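Local coordinates for transcriptional regulator, LacI family (Lactobacillus brevis, PDB 3JY6), which probably regulates transcription as a LacI-family DNA-binding factor, the crystallised part being its periplasmic-binding-protein-like domain, at residues S30-S35 / S243-L248; I68-S73 / S90-M95; Q102-N107 / P258-I263. All blocks are in the same frame, centred on the assembly; numbering follows the deposited sequence.

Contact 1 of 3, residues S30-S35 / S243-L248; sequences SSILES and SAEIML
Ile32 and Leu33 of helix 20-34 pack on Ala244, Glu245 and Leu248 of helix 236-251, a helix pair on one face of the parallel sheet in a periplasmic-binding-protein-like fold. The two short segments run nearly parallel, their axes 8.6 Å apart at closest and crossing at -28°. Closest in the backbone are Ile32 and Ala244, consistent with the small alanine side chain at this point: Ile32 CB sits 3.6 Å from Ala244 CB. From there the two branches of Ile32 part. Its CG2, anti to the backbone N, meets Leu248 CD1 at 3.7 Å, while CD1 lies 3.5 Å from Glu245 OE2. That glutamate chain crosses the isoleucine at about a right angle; the bend at chi2 (-76°) brings its CD over Ile32 CG2, and CG touches the same methyl. These are van der Waals contacts, with no polar bond between the two segments. Leu33, one residue on, also touches Ala244, its CG 4.2 Å from Ala244 CB, and packs on Ile10 of strand 9-14, which joins the helix pair to the sheet. Its CD2 meets Leu248 CD2 at 3.6 Å; Leu248 thus meets Ile32 with CD1 and Leu33 with CD2. At the end of the segment, Ser35 OG donates to Ile32 O, three residues back, at 2.6 Å, lying in the carbonyl plane.

Contact 2 of 3, residues I68-S73 / S90-M95; sequences ILQSFS and SVDREM
Ser90 OG stands anti to its backbone N (chi1 -155°), beside the carbonyl carbon and within bonding distance of Leu69 O, and Arg93 bends at chi2 and chi3, which puts its CD and NE near Ser71 O. The setting is a beta-alpha-beta unit, in which strands 66-70 and 88-91 lie parallel, joined through helix 75-82, with Leu69 bridged to Ser90. Leu69 O is gripped by two donors. Val91 N approaches to 2.7 Å with an N-H...O angle of 155°, and Ser90 OG lies 3.2 Å from the same Leu69 O; they come from opposite faces of the carbonyl plane. On the side toward helices 20-34 and 236-251, Ile68 and Val91 lie side by side, CG2 to CG2 at 3.9 Å, Ile68 against Ile29, Val91 against Leu25, and both against Ser243. Gln70 CG, meanwhile, rests 3.6 Å from Val91 O, and its amide oxygen is bonded to Ser22 OG. Asp92 runs beside Gln70, but OD1 takes its hydrogen bond from Gln234. Beyond the strand ends the loops are tied by Arg93, whose CD comes within 3.3 Å of Ser71 O. NH1 donates to this Ser71 O at 3.1 Å, a bent bond, with Ser71 O 27° out of the guanidinium plane, while Ser73 O sits in that plane at the edge, 3.5 Å from NH1.

Contact 3 of 3, residues Q102-N107 / P258-I263; sequences QVVTDN and PEKMVI
Four backbone hydrogen bonds pair Gln102 and Val104 with Glu259, Met261 and Ile263, adding strand 260-262 to the edge of the parallel sheet beside strand 102-104, while the backbone of Val103 bonds to Ser90 and Asp92 on its other side. They zip in a regular parallel ladder: Gln102 N to Glu259 O at 3.0 Å, Met261 N to Gln102 O at 2.7 Å, Val104 N to Met261 O at 3.0 Å, and Ile263 N to Val104 O at 2.8 Å. All four are straight, the last most so, with an N-H...O angle of 175°. CA-H groups add further contacts, among them Lys260 CA on Gln102 O and Val262 CA on Val104 O.

Around this ladder the side chains divide between the two faces. Gln102 and Lys260 run side by side on one, pointing the same way, with Val104 and Val262 further along. On the face of Val103 and Met261, the Val103 and Ile263 side chains cross obliquely, CG1 to CG1 at 4.0 Å; Val103 also packs on Ile246 of helix 236-251, and Ile263 on Ser242. Just before helix 107-119, Val262 CG2, anti to its backbone N, touches Asp106 CB at 3.9 Å.

A second shell holds the ends. Asp106 OD1 accepts from Ala265 N, and Thr105 OG1 is bonded to Gln234. The pairing thus satisfies all four backbone polar atoms of Gln102 and Val104, and Lys260 NZ is paired with Glu94 OE2 in a salt bridge, but Asp106 N, at the centre of an inverse gamma turn, is buried without a partner in the model.

From the N terminus, helix 20-34 supplies the first half of contact 1, whose loop closes only at residues 243-248, 208 residues on from Ser35. Within that span contact 2 closes a short loop, through helix 75-82, and is therefore nested. Contact 3 opens after contact 2 has closed, beginning at strand 102-104, and ends at strand 260-262, beyond helix 236-251, so it crosses contact 1. Contacts 2 and 3 share the sheet, joined by Asp92 N and Val103 O (2.8 Å apart, a probable hydrogen bond). Ser243 lies against Val91 and Val103, tying the helix pair of contact 1 to both strand pairings.

Contact 1 of 3, residues S30-S35 / S243-L248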
ATOM      1  N   SER A  30      12.736  -6.614   6.271  1.00 17.87           N
ATOM      2  CA  SER A  30      13.850  -6.483   5.348  0.50 17.43           C
ATOM      3  C   SER A  30      15.039  -5.721   5.899  1.00 18.56           C
ATOM      4  O   SER A  30      16.172  -6.093   5.620  1.00 20.06           O
ATOM      5  CB  SER A  30      13.380  -5.839   4.041  0.50 16.56           C
ATOM      6  OG  SER A  30      12.526  -6.724   3.337  0.50 14.55           O
ATOM      7  N   SER A  31      14.801  -4.669   6.683  1.00 19.74           N
ATOM      8  CA  SER A  31      15.915  -3.905   7.241  1.00 21.07           C
ATOM      9  C   SER A  31      16.686  -4.697   8.303  1.00 21.48           C
ATOM     10  O   SER A  31      17.895  -4.515   8.453  1.00 22.93           O
ATOM     11  CB  SER A  31      15.440  -2.584   7.847  1.00 19.66           C
ATOM     12  OG  SER A  31      14.835  -2.795   9.104  1.00 26.48           O
ATOM     13  N   ILE A  32      15.998  -5.560   9.051  1.00 20.09           N
ATOM     14  CA  ILE A  32      16.689  -6.363  10.062  1.00 18.57           C
ATOM     15  C   ILE A  32      17.396  -7.550   9.412  1.00 18.97           C
ATOM     16  O   ILE A  32      18.572  -7.807   9.690  1.00 20.13           O
ATOM     17  CB  ILE A  32      15.713  -6.886  11.157  1.00 19.15           C
ATOM     18  CG1 ILE A  32      15.177  -5.712  11.974  1.00 18.24           C
ATOM     19  CG2 ILE A  32      16.437  -7.865  12.101  1.00 17.21           C
ATOM     20  CD1 ILE A  32      16.258  -4.870  12.657  1.00 18.33           C
ATOM     21  N   LEU A  33      16.692  -8.261   8.531  1.00 16.72           N
ATOM     22  CA  LEU A  33      17.283  -9.422   7.865  1.00 18.69           C
ATOM     23  C   LEU A  33      18.542  -9.092   7.044  1.00 21.22           C
ATOM     24  O   LEU A  33      19.431  -9.932   6.886  1.00 19.52           O
ATOM     25  CB  LEU A  33      16.260 -10.098   6.957  1.00 16.95           C
ATOM     26  CG  LEU A  33      15.075 -10.856   7.554  1.00 17.09           C
ATOM     27  CD1 LEU A  33      14.307 -11.528   6.408  1.00 13.97           C
ATOM     28  CD2 LEU A  33      15.555 -11.900   8.570  1.00 14.03           C
ATOM     29  N   GLU A  34      18.612  -7.866   6.539  1.00 22.80           N
ATOM     30  CA  GLU A  34      19.741  -7.417   5.732  1.00 25.20           C
ATOM     31  C   GLU A  34      21.039  -7.395   6.533  1.00 25.02           C
ATOM     32  O   GLU A  34      22.097  -7.723   6.018  1.00 24.00           O
ATOM     33  CB  GLU A  34      19.451  -6.016   5.172  1.00 27.75           C
ATOM     34  CG  GLU A  34      20.485  -5.463   4.190  1.00 32.51           C
ATOM     35  CD  GLU A  34      21.830  -5.124   4.843  1.00 37.52           C
ATOM     36  OE1 GLU A  34      21.852  -4.378   5.852  1.00 37.11           O
ATOM     37  OE2 GLU A  34      22.874  -5.598   4.336  1.00 38.96           O
ATOM     38  N   SER A  35      20.949  -7.013   7.799  1.00 26.66           N
ATOM     39  CA  SER A  35      22.130  -6.931   8.642  1.00 27.75           C
ATOM     40  C   SER A  35      22.876  -8.254   8.732  1.00 27.61           C
ATOM     41  O   SER A  35      24.006  -8.291   9.207  1.00 27.86           O
ATOM     42  CB  SER A  35      21.754  -6.467  10.050  1.00 27.81           C
ATOM     43  OG  SER A  35      20.966  -7.441  10.718  1.00 30.22           O
ATOM     44  N   SER A 243       9.863  -9.157  14.551  1.00 11.36           N
ATOM     45  CA  SER A 243       9.645 -10.531  14.118  1.00 14.10           C
ATOM     46  C   SER A 243      10.867 -11.039  13.367  1.00 15.45           C
ATOM     47  O   SER A 243      11.156 -12.249  13.392  1.00 14.76           O
ATOM     48  CB  SER A 243       8.388 -10.659  13.248  1.00 11.59           C
ATOM     49  OG  SER A 243       8.579 -10.163  11.941  1.00 15.68           O
ATOM     50  N   ALA A 244      11.583 -10.122  12.707  1.00 15.05           N
ATOM     51  CA  ALA A 244      12.798 -10.498  11.981  1.00 15.57           C
ATOM     52  C   ALA A 244      13.932 -10.764  12.982  1.00 15.95           C
ATOM     53  O   ALA A 244      14.796 -11.608  12.743  1.00 16.36           O
ATOM     54  CB  ALA A 244      13.211  -9.404  11.006  1.00 16.00           C
ATOM     55  N   GLU A 245      13.937 -10.041  14.096  1.00 16.58           N
ATOM     56  CA  GLU A 245      14.960 -10.247  15.121  1.00 19.16           C
ATOM     57  C   GLU A 245      14.802 -11.647  15.719  1.00 18.17           C
ATOM     58  O   GLU A 245      15.779 -12.343  15.987  1.00 17.41           O
ATOM     59  CB  GLU A 245      14.844  -9.191  16.229  1.00 21.88           C
ATOM     60  CG  GLU A 245      15.320  -7.794  15.823  1.00 26.88           C
ATOM     61  CD  GLU A 245      16.837  -7.675  15.781  1.00 29.97           C
ATOM     62  OE1 GLU A 245      17.520  -8.708  15.934  1.00 29.90           O
ATOM     63  OE2 GLU A 245      17.348  -6.542  15.589  1.00 33.61           O
ATOM     64  N   ILE A 246      13.558 -12.062  15.910  1.00 15.19           N
ATOM     65  CA  ILE A 246      13.284 -13.379  16.462  1.00 14.90           C
ATOM     66  C   ILE A 246      13.726 -14.444  15.450  1.00 14.80           C
ATOM     67  O   ILE A 246      14.357 -15.435  15.810  1.00 12.91           O
ATOM     68  CB  ILE A 246      11.765 -13.533  16.771  1.00 15.06           C
ATOM     69  CG1 ILE A 246      11.363 -12.580  17.909  1.00 14.85           C
ATOM     70  CG2 ILE A 246      11.456 -14.962  17.142  1.00 14.08           C
ATOM     71  CD1 ILE A 246       9.875 -12.570  18.211  1.00 11.11           C
ATOM     72  N   MET A 247      13.406 -14.222  14.178  1.00 13.28           N
ATOM     73  CA  MET A 247      13.775 -15.169  13.130  1.00 14.63           C
ATOM     74  C   MET A 247      15.285 -15.387  13.101  1.00 15.80           C
ATOM     75  O   MET A 247      15.756 -16.523  13.054  1.00 19.24           O
ATOM     76  CB  MET A 247      13.284 -14.667  11.766  1.00 13.74           C
ATOM     77  CG  MET A 247      13.707 -15.510  10.528  1.00 14.11           C
ATOM     78  SD  MET A 247      13.151 -17.224  10.582  1.00 12.97           S
ATOM     79  CE  MET A 247      13.997 -17.925   9.528  1.00 19.20           C
ATOM     80  N   LEU A 248      16.045 -14.301  13.134  1.00 15.43           N
ATOM     81  CA  LEU A 248      17.493 -14.415  13.111  1.00 17.19           C
ATOM     82  C   LEU A 248      17.992 -15.223  14.313  1.00 17.49           C
ATOM     83  O   LEU A 248      19.017 -15.888  14.229  1.00 16.50           O
ATOM     84  CB  LEU A 248      18.127 -13.031  13.117  1.00 16.04           C
ATOM     85  CG  LEU A 248      17.870 -12.193  11.861  1.00 17.42           C
ATOM     86  CD1 LEU A 248      18.581 -10.853  11.998  1.00 15.34           C
ATOM     87  CD2 LEU A 248      18.383 -12.931  10.632  1.00 16.90           C
TER

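Contact 2 of 3, residues I68-S73 / S90-M95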
ATOM      1  N   ILE A  68       7.785 -16.043   7.999  1.00 15.57           N
ATOM      2  CA  ILE A  68       7.212 -15.061   8.906  1.00 16.90           C
ATOM      3  C   ILE A  68       5.763 -15.016   8.442  1.00 17.17           C
ATOM      4  O   ILE A  68       5.465 -14.684   7.284  1.00 16.49           O
ATOM      5  CB  ILE A  68       7.894 -13.695   8.791  1.00 16.20           C
ATOM      6  CG1 ILE A  68       9.376 -13.835   9.170  1.00 13.78           C
ATOM      7  CG2 ILE A  68       7.204 -12.709   9.706  1.00 14.10           C
ATOM      8  CD1 ILE A  68      10.149 -12.544   9.216  1.00 13.43           C
ATOM      9  N   LEU A  69       4.866 -15.386   9.344  1.00 16.25           N
ATOM     10  CA  LEU A  69       3.457 -15.483   9.004  1.00 17.91           C
ATOM     11  C   LEU A  69       2.549 -14.375   9.532  1.00 18.79           C
ATOM     12  O   LEU A  69       2.358 -14.232  10.739  1.00 18.01           O
ATOM     13  CB  LEU A  69       2.952 -16.841   9.492  1.00 19.52           C
ATOM     14  CG  LEU A  69       1.611 -17.401   9.040  1.00 22.59           C
ATOM     15  CD1 LEU A  69       1.658 -17.717   7.546  1.00 23.01           C
ATOM     16  CD2 LEU A  69       1.313 -18.675   9.844  1.00 23.45           C
ATOM     17  N   GLN A  70       1.986 -13.589   8.623  1.00 20.05           N
ATOM     18  CA  GLN A  70       1.076 -12.520   9.013  1.00 21.47           C
ATOM     19  C   GLN A  70      -0.207 -12.794   8.243  1.00 23.45           C
ATOM     20  O   GLN A  70      -0.790 -11.893   7.631  1.00 25.41           O
ATOM     21  CB  GLN A  70       1.660 -11.148   8.631  1.00 21.63           C
ATOM     22  CG  GLN A  70       0.948  -9.938   9.263  1.00 19.44           C
ATOM     23  CD  GLN A  70      -0.061  -9.288   8.341  1.00 19.73           C
ATOM     24  OE1 GLN A  70       0.281  -8.837   7.245  1.00 18.48           O
ATOM     25  NE2 GLN A  70      -1.314  -9.224   8.785  1.00 22.49           N
ATOM     26  N   SER A  71      -0.627 -14.057   8.259  1.00 24.47           N
ATOM     27  CA  SER A  71      -1.825 -14.471   7.545  1.00 24.98           C
ATOM     28  C   SER A  71      -2.783 -15.385   8.311  1.00 25.27           C
ATOM     29  O   SER A  71      -2.742 -15.452   9.539  1.00 25.61           O
ATOM     30  CB  SER A  71      -1.422 -15.107   6.218  1.00 27.56           C
ATOM     31  OG  SER A  71      -0.069 -15.516   6.268  1.00 31.91           O
ATOM     32  N   PHE A  72      -3.623 -16.097   7.566  1.00 25.49           N
ATOM     33  CA  PHE A  72      -4.668 -16.961   8.119  1.00 25.44           C
ATOM     34  C   PHE A  72      -4.368 -18.405   8.539  1.00 22.21           C
ATOM     35  O   PHE A  72      -5.082 -18.951   9.371  1.00 21.94           O
ATOM     36  CB  PHE A  72      -5.828 -16.999   7.126  1.00 28.99           C
ATOM     37  CG  PHE A  72      -5.992 -15.732   6.331  1.00 32.81           C
ATOM     38  CD1 PHE A  72      -6.432 -14.559   6.944  1.00 34.60           C
ATOM     39  CD2 PHE A  72      -5.716 -15.713   4.961  1.00 33.57           C
ATOM     40  CE1 PHE A  72      -6.601 -13.380   6.200  1.00 34.29           C
ATOM     41  CE2 PHE A  72      -5.879 -14.547   4.211  1.00 33.53           C
ATOM     42  CZ  PHE A  72      -6.323 -13.378   4.829  1.00 33.69           C
ATOM     43  N   SER A  73      -3.347 -19.027   7.964  1.00 21.43           N
ATOM     44  CA  SER A  73      -3.011 -20.420   8.277  1.00 19.33           C
ATOM     45  C   SER A  73      -2.817 -20.759   9.748  1.00 21.24           C
ATOM     46  O   SER A  73      -2.032 -20.102  10.446  1.00 21.54           O
ATOM     47  CB  SER A  73      -1.747 -20.837   7.524  1.00 20.10           C
ATOM     48  OG  SER A  73      -1.978 -20.933   6.138  1.00 23.41           O
ATOM     49  N   SER A  90       5.052 -15.878  13.850  1.00 12.76           N
ATOM     50  CA  SER A  90       3.769 -15.321  13.437  1.00 15.59           C
ATOM     51  C   SER A  90       3.653 -13.865  13.911  1.00 14.39           C
ATOM     52  O   SER A  90       4.243 -13.471  14.919  1.00 14.21           O
ATOM     53  CB  SER A  90       2.623 -16.166  14.008  1.00 17.10           C
ATOM     54  OG  SER A  90       1.457 -16.034  13.212  1.00 26.87           O
ATOM     55  N   VAL A  91       2.905 -13.066  13.168  1.00 14.88           N
ATOM     56  CA  VAL A  91       2.740 -11.662  13.515  1.00 16.11           C
ATOM     57  C   VAL A  91       1.308 -11.166  13.384  1.00 16.33           C
ATOM     58  O   VAL A  91       0.587 -11.542  12.453  1.00 12.76           O
ATOM     59  CB  VAL A  91       3.632 -10.755  12.624  1.00 17.59           C
ATOM     60  CG1 VAL A  91       3.534  -9.300  13.084  1.00 15.67           C
ATOM     61  CG2 VAL A  91       5.069 -11.238  12.669  1.00 18.54           C
ATOM     62  N   ASP A  92       0.911 -10.331  14.343  1.00 18.17           N
ATOM     63  CA  ASP A  92      -0.403  -9.690  14.367  1.00 22.01           C
ATOM     64  C   ASP A  92      -1.587 -10.653  14.380  1.00 24.61           C
ATOM     65  O   ASP A  92      -2.634 -10.345  13.822  1.00 23.78           O
ATOM     66  CB  ASP A  92      -0.523  -8.757  13.150  1.00 20.82           C
ATOM     67  CG  ASP A  92      -1.713  -7.821  13.245  1.00 22.30           C
ATOM     68  OD1 ASP A  92      -1.787  -7.055  14.225  1.00 25.18           O
ATOM     69  OD2 ASP A  92      -2.578  -7.842  12.344  1.00 24.57           O
ATOM     70  N   ARG A  93      -1.443 -11.797  15.040  1.00 27.99           N
ATOM     71  CA  ARG A  93      -2.518 -12.779  15.043  1.00 31.54           C
ATOM     72  C   ARG A  93      -3.297 -13.020  16.315  1.00 32.37           C
ATOM     73  O   ARG A  93      -4.448 -13.432  16.252  1.00 36.07           O
ATOM     74  CB  ARG A  93      -1.990 -14.121  14.532  1.00 33.00           C
ATOM     75  CG  ARG A  93      -2.014 -14.249  13.018  1.00 35.52           C
ATOM     76  CD  ARG A  93      -3.444 -14.389  12.540  1.00 39.23           C
ATOM     77  NE  ARG A  93      -4.137 -15.464  13.251  1.00 43.29           N
ATOM     78  CZ  ARG A  93      -3.982 -16.763  13.001  1.00 43.93           C
ATOM     79  NH1 ARG A  93      -3.157 -17.170  12.041  1.00 42.65           N
ATOM     80  NH2 ARG A  93      -4.648 -17.656  13.723  1.00 44.24           N
ATOM     81  N   GLU A  94      -2.693 -12.782  17.466  1.00 33.21           N
ATOM     82  CA  GLU A  94      -3.389 -13.025  18.722  1.00 34.59           C
ATOM     83  C   GLU A  94      -3.943 -14.455  18.711  1.00 33.74           C
ATOM     84  O   GLU A  94      -5.143 -14.675  18.857  1.00 32.03           O
ATOM     85  CB  GLU A  94      -4.540 -12.036  18.914  1.00 37.87           C
ATOM     86  CG  GLU A  94      -4.917 -11.834  20.383  1.00 41.73           C
ATOM     87  CD  GLU A  94      -4.195 -10.656  21.014  1.00 42.79           C
ATOM     88  OE1 GLU A  94      -4.641  -9.504  20.812  1.00 43.78           O
ATOM     89  OE2 GLU A  94      -3.174 -10.877  21.701  1.00 44.26           O
ATOM     90  N   MET A  95      -3.044 -15.415  18.515  1.00 33.71           N
ATOM     91  CA  MET A  95      -3.383 -16.839  18.491  1.00 32.96           C
ATOM     92  C   MET A  95      -3.074 -17.400  19.880  1.00 31.64           C
ATOM     93  O   MET A  95      -2.006 -17.130  20.426  1.00 31.71           O
ATOM     94  CB  MET A  95      -2.502 -17.549  17.463  1.00 31.18           C
ATOM     95  CG  MET A  95      -3.086 -18.819  16.869  1.00 32.73           C
ATOM     96  SD  MET A  95      -1.812 -19.869  16.107  1.00 27.80           S
ATOM     97  CE  MET A  95      -0.824 -18.686  15.214  1.00 31.44           C
TER

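Contact 3 of 3, residues Q102-N107 / P258-I263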
ATOM      1  N   GLN A 102       5.590 -15.446  18.715  1.00 13.88           N
ATOM      2  CA  GLN A 102       4.688 -14.475  18.101  1.00 13.90           C
ATOM      3  C   GLN A 102       4.982 -13.032  18.458  1.00 13.31           C
ATOM      4  O   GLN A 102       5.466 -12.728  19.542  1.00 13.28           O
ATOM      5  CB  GLN A 102       3.251 -14.700  18.529  1.00 19.10           C
ATOM      6  CG  GLN A 102       2.596 -15.976  18.131  1.00 22.70           C
ATOM      7  CD  GLN A 102       1.254 -16.062  18.796  1.00 26.00           C
ATOM      8  OE1 GLN A 102       1.165 -16.211  20.022  1.00 23.98           O
ATOM      9  NE2 GLN A 102       0.193 -15.928  18.007  1.00 28.49           N
ATOM     10  N   VAL A 103       4.625 -12.148  17.535  1.00 14.00           N
ATOM     11  CA  VAL A 103       4.770 -10.717  17.712  1.00 13.36           C
ATOM     12  C   VAL A 103       3.357 -10.168  17.537  1.00 15.06           C
ATOM     13  O   VAL A 103       2.749 -10.283  16.464  1.00 14.15           O
ATOM     14  CB  VAL A 103       5.720 -10.108  16.657  1.00 13.77           C
ATOM     15  CG1 VAL A 103       5.812  -8.575  16.850  1.00 14.56           C
ATOM     16  CG2 VAL A 103       7.103 -10.742  16.791  1.00 10.22           C
ATOM     17  N   VAL A 104       2.825  -9.581  18.602  1.00 15.00           N
ATOM     18  CA  VAL A 104       1.476  -9.053  18.557  1.00 15.09           C
ATOM     19  C   VAL A 104       1.331  -7.673  19.195  1.00 16.71           C
ATOM     20  O   VAL A 104       2.244  -7.159  19.847  1.00 14.93           O
ATOM     21  CB  VAL A 104       0.487 -10.005  19.284  1.00 16.93           C
ATOM     22  CG1 VAL A 104       0.616 -11.422  18.754  1.00 15.47           C
ATOM     23  CG2 VAL A 104       0.751  -9.975  20.788  1.00 15.83           C
ATOM     24  N   THR A 105       0.145  -7.109  19.013  1.00 18.55           N
ATOM     25  CA  THR A 105      -0.227  -5.809  19.564  1.00 20.98           C
ATOM     26  C   THR A 105      -1.124  -6.071  20.783  1.00 21.78           C
ATOM     27  O   THR A 105      -1.812  -7.087  20.847  1.00 21.64           O
ATOM     28  CB  THR A 105      -1.058  -4.983  18.539  1.00 19.60           C
ATOM     29  OG1 THR A 105      -0.298  -4.787  17.343  1.00 18.02           O
ATOM     30  CG2 THR A 105      -1.457  -3.635  19.124  1.00 20.78           C
ATOM     31  N   ASP A 106      -1.110  -5.156  21.746  1.00 24.63           N
ATOM     32  CA  ASP A 106      -1.958  -5.274  22.935  1.00 25.52           C
ATOM     33  C   ASP A 106      -3.322  -4.753  22.479  1.00 24.56           C
ATOM     34  O   ASP A 106      -3.751  -3.676  22.885  1.00 24.97           O
ATOM     35  CB  ASP A 106      -1.409  -4.390  24.056  1.00 27.19           C
ATOM     36  CG  ASP A 106      -1.287  -2.928  23.634  1.00 29.46           C
ATOM     37  OD1 ASP A 106      -0.717  -2.660  22.551  1.00 30.97           O
ATOM     38  OD2 ASP A 106      -1.762  -2.051  24.385  1.00 30.79           O
ATOM     39  N   ASN A 107      -3.990  -5.529  21.631  1.00 22.88           N
ATOM     40  CA  ASN A 107      -5.281  -5.152  21.060  1.00 23.15           C
ATOM     41  C   ASN A 107      -6.383  -4.744  22.027  1.00 23.61           C
ATOM     42  O   ASN A 107      -7.072  -3.744  21.792  1.00 21.54           O
ATOM     43  CB  ASN A 107      -5.776  -6.276  20.157  1.00 21.57           C
ATOM     44  CG  ASN A 107      -4.915  -6.437  18.925  1.00 22.47           C
ATOM     45  OD1 ASN A 107      -4.955  -5.603  18.021  1.00 20.56           O
ATOM     46  ND2 ASN A 107      -4.117  -7.499  18.889  1.00 19.83           N
ATOM     47  N   PRO A 258       8.167 -20.503  22.460  1.00 24.62           N
ATOM     48  CA  PRO A 258       7.002 -19.991  21.728  1.00 23.17           C
ATOM     49  C   PRO A 258       6.111 -19.044  22.535  1.00 23.89           C
ATOM     50  O   PRO A 258       4.959 -19.365  22.834  1.00 22.60           O
ATOM     51  CB  PRO A 258       6.272 -21.261  21.336  1.00 22.09           C
ATOM     52  CG  PRO A 258       6.483 -22.130  22.577  1.00 21.70           C
ATOM     53  CD  PRO A 258       7.954 -21.902  22.894  1.00 24.01           C
ATOM     54  N   GLU A 259       6.646 -17.883  22.895  1.00 24.55           N
ATOM     55  CA  GLU A 259       5.874 -16.902  23.650  1.00 26.89           C
ATOM     56  C   GLU A 259       5.572 -15.678  22.783  1.00 27.05           C
ATOM     57  O   GLU A 259       6.108 -15.544  21.680  1.00 24.66           O
ATOM     58  CB  GLU A 259       6.625 -16.508  24.923  1.00 30.96           C
ATOM     59  CG  GLU A 259       8.121 -16.346  24.732  1.00 37.51           C
ATOM     60  CD  GLU A 259       8.921 -16.732  25.972  1.00 40.88           C
ATOM     61  OE1 GLU A 259      10.154 -16.892  25.865  1.00 43.21           O
ATOM     62  OE2 GLU A 259       8.324 -16.882  27.060  1.00 42.42           O
ATOM     63  N   LYS A 260       4.697 -14.805  23.275  1.00 26.24           N
ATOM     64  CA  LYS A 260       4.308 -13.614  22.538  1.00 27.52           C
ATOM     65  C   LYS A 260       5.084 -12.377  22.974  1.00 26.79           C
ATOM     66  O   LYS A 260       5.280 -12.142  24.168  1.00 27.51           O
ATOM     67  CB  LYS A 260       2.809 -13.352  22.718  1.00 31.23           C
ATOM     68  CG  LYS A 260       1.980 -14.621  22.879  1.00 37.27           C
ATOM     69  CD  LYS A 260       0.526 -14.437  22.445  1.00 39.14           C
ATOM     70  CE  LYS A 260      -0.217 -13.410  23.276  1.00 39.80           C
ATOM     71  NZ  LYS A 260      -1.646 -13.382  22.862  1.00 43.36           N
ATOM     72  N   MET A 261       5.537 -11.600  21.997  1.00 24.48           N
ATOM     73  CA  MET A 261       6.259 -10.373  22.264  1.00 23.08           C
ATOM     74  C   MET A 261       5.237  -9.299  21.955  1.00 23.84           C
ATOM     75  O   MET A 261       4.741  -9.208  20.827  1.00 21.91           O
ATOM     76  CB  MET A 261       7.470 -10.233  21.341  1.00 24.25           C
ATOM     77  CG  MET A 261       8.103  -8.856  21.341  1.00 22.35           C
ATOM     78  SD  MET A 261       9.575  -8.843  20.310  1.00 22.01           S
ATOM     79  CE  MET A 261      10.599  -7.630  21.207  1.00 22.53           C
ATOM     80  N   VAL A 262       4.911  -8.503  22.965  1.00 22.70           N
ATOM     81  CA  VAL A 262       3.923  -7.462  22.796  1.00 24.55           C
ATOM     82  C   VAL A 262       4.517  -6.110  22.446  1.00 24.61           C
ATOM     83  O   VAL A 262       5.345  -5.571  23.179  1.00 24.72           O
ATOM     84  CB  VAL A 262       3.040  -7.329  24.063  1.00 25.30           C
ATOM     85  CG1 VAL A 262       3.899  -6.993  25.245  1.00 30.10           C
ATOM     86  CG2 VAL A 262       1.968  -6.272  23.864  1.00 26.56           C
ATOM     87  N   ILE A 263       4.092  -5.585  21.298  1.00 24.10           N
ATOM     88  CA  ILE A 263       4.512  -4.278  20.825  1.00 23.05           C
ATOM     89  C   ILE A 263       3.288  -3.396  21.069  1.00 23.43           C
ATOM     90  O   ILE A 263       2.330  -3.426  20.304  1.00 22.59           O
ATOM     91  CB  ILE A 263       4.838  -4.299  19.316  1.00 23.20           C
ATOM     92  CG1 ILE A 263       6.008  -5.256  19.040  1.00 22.31           C
ATOM     93  CG2 ILE A 263       5.160  -2.888  18.839  1.00 20.30           C
ATOM     94  CD1 ILE A 263       7.312  -4.858  19.684  1.00 25.60           C
TER